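Local coordinates for protein glycosyl hydrolase (Streptomyces cattleya, PDB 7LR8) that probably hydrolyses the beta-1,4 link between mannose and N-acetylglucosamine in N-glycan core fragments, as a glycoside hydrolase of family 5, at residues B[196-201]-B[205-210]. The protein carries 1 engineered substitution. Residues are numbered along the deposited sequence; the frame is centred on the assembly and turned at random.
Sequences AEYDAA and DDHPFT
Glu197, just past strand 194-196 of a (beta/alpha)8 barrel, the fold of family 5 glycoside hydrolases, meets Phe209 of the loop between helices 200-203 and 211-216. Its OE2 stands over one face of the Phe209 ring, while CD and OE1 lie past the CD2-CE2 side. The carboxylate and ring planes are 29° apart, with Glu197 CD 3.8 Å from Phe209 CD2. A bend at chi2 brings the carboxylate to the ring, while His195 ND1 bonds OE1 and the backbone N of Asn155 bonds OE2, so the buried carboxylate has partners at both oxygens. Phe209, being apolar, suits a site lined by Ala173 and Leu177 of helix 170-187. Tyr198 belongs to the glycan pocket and touches the bound N-acetylglucosamine; its CE1 also comes obliquely within 4.5 Å of His207 CE1. Its carbonyl O accepts a bond from Ala201 N as the chain turns into helix 200-203. Ala200, whose side chain is a lone methyl, lets a flat ring settle close: CB lies 3.6 Å from the centroid of the His207 ring, 4° off the normal, a CH-pi contact. With CG anti to the backbone N (chi1 -174°), the imidazole of His207 extends under this methyl; Pro208 CD lies on the opposite face, toward the rim, and NE2 bonds Asn155 ND2. A leucine in place of His207 would probably leave Asn155 ND2 without that acceptor and take away the flat ring face on which the Ala200 methyl rests. Ala201, equally small, admits the returning backbone, and its CA makes a CA-H...O contact with Phe209 O at 3.4 Å.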
# COMPACT_ATOMS: atom_id res chain seq x y z
N ALA B 196 13.79 -4.30 -16.77
CA ALA B 196 12.95 -5.31 -17.40
C ALA B 196 11.56 -4.74 -17.58
O ALA B 196 10.83 -4.57 -16.59
CB ALA B 196 12.89 -6.60 -16.58
N GLU B 197 11.19 -4.44 -18.81
CA GLU B 197 9.92 -3.78 -19.10
C GLU B 197 8.97 -4.73 -19.82
O GLU B 197 9.41 -5.55 -20.65
CB GLU B 197 10.15 -2.52 -19.95
CG GLU B 197 11.29 -1.61 -19.44
CD GLU B 197 11.18 -1.25 -17.96
OE1 GLU B 197 12.23 -0.99 -17.32
OE2 GLU B 197 10.06 -1.22 -17.42
N TYR B 198 7.68 -4.64 -19.51
CA TYR B 198 6.71 -5.50 -20.17
C TYR B 198 6.46 -5.02 -21.61
O TYR B 198 6.92 -3.95 -22.02
CB TYR B 198 5.42 -5.58 -19.36
CG TYR B 198 4.30 -4.62 -19.73
CD1 TYR B 198 4.31 -3.31 -19.28
CD2 TYR B 198 3.21 -5.06 -20.49
CE1 TYR B 198 3.27 -2.44 -19.60
CE2 TYR B 198 2.18 -4.20 -20.81
CZ TYR B 198 2.21 -2.89 -20.36
OH TYR B 198 1.17 -2.05 -20.69
N ASP B 199 5.76 -5.85 -22.39
CA ASP B 199 5.84 -5.75 -23.85
C ASP B 199 5.24 -4.46 -24.42
O ASP B 199 5.38 -4.24 -25.63
CB ASP B 199 5.21 -7.00 -24.53
CG ASP B 199 3.72 -7.18 -24.23
OD1 ASP B 199 3.00 -6.19 -23.98
OD2 ASP B 199 3.27 -8.36 -24.26
N ALA B 200 4.62 -3.60 -23.61
CA ALA B 200 4.29 -2.26 -24.09
C ALA B 200 5.52 -1.54 -24.61
O ALA B 200 5.42 -0.70 -25.52
CB ALA B 200 3.65 -1.43 -22.97
N ALA B 201 6.70 -1.85 -24.07
CA ALA B 201 7.92 -1.21 -24.55
C ALA B 201 8.19 -1.53 -26.02
O ALA B 201 8.83 -0.74 -26.71
CB ALA B 201 9.12 -1.63 -23.70
N ASP B 205 2.41 2.18 -29.18
CA ASP B 205 2.79 3.52 -29.63
C ASP B 205 2.65 4.50 -28.48
O ASP B 205 1.73 4.40 -27.66
CB ASP B 205 1.92 3.97 -30.81
CG ASP B 205 2.03 3.05 -32.01
OD1 ASP B 205 3.07 2.38 -32.18
OD2 ASP B 205 1.07 3.00 -32.80
N ASP B 206 3.59 5.44 -28.40
CA ASP B 206 3.59 6.53 -27.41
C ASP B 206 3.87 6.05 -25.98
O ASP B 206 3.84 6.87 -25.06
CB ASP B 206 2.28 7.33 -27.43
CG ASP B 206 1.96 7.86 -28.81
OD1 ASP B 206 2.88 8.34 -29.49
OD2 ASP B 206 0.78 7.79 -29.21
N HIS B 207 4.15 4.77 -25.77
CA HIS B 207 4.56 4.32 -24.44
C HIS B 207 5.94 4.90 -24.10
O HIS B 207 6.83 4.89 -24.95
CB HIS B 207 4.59 2.78 -24.41
CG HIS B 207 4.86 2.20 -23.05
ND1 HIS B 207 3.96 2.29 -22.01
CD2 HIS B 207 5.92 1.51 -22.58
CE1 HIS B 207 4.46 1.67 -20.95
NE2 HIS B 207 5.66 1.20 -21.27
N PRO B 208 6.14 5.42 -22.88
CA PRO B 208 7.36 6.19 -22.60
C PRO B 208 8.62 5.35 -22.56
O PRO B 208 9.71 5.88 -22.79
CB PRO B 208 7.08 6.82 -21.23
CG PRO B 208 5.61 6.72 -21.04
CD PRO B 208 5.17 5.50 -21.78
N PHE B 209 8.50 4.07 -22.22
CA PHE B 209 9.64 3.18 -22.19
C PHE B 209 9.77 2.56 -23.57
O PHE B 209 8.79 2.02 -24.10
CB PHE B 209 9.48 2.12 -21.10
CG PHE B 209 9.74 2.64 -19.70
CD1 PHE B 209 8.77 3.36 -19.01
CD2 PHE B 209 10.95 2.39 -19.07
CE1 PHE B 209 9.01 3.84 -17.72
CE2 PHE B 209 11.21 2.86 -17.78
CZ PHE B 209 10.24 3.59 -17.10
N THR B 210 10.95 2.69 -24.18
CA THR B 210 11.11 2.41 -25.59
C THR B 210 11.92 1.15 -25.83
O THR B 210 12.59 0.64 -24.93
CB THR B 210 11.79 3.59 -26.30
OG1 THR B 210 13.15 3.70 -25.84
CG2 THR B 210 11.05 4.90 -26.03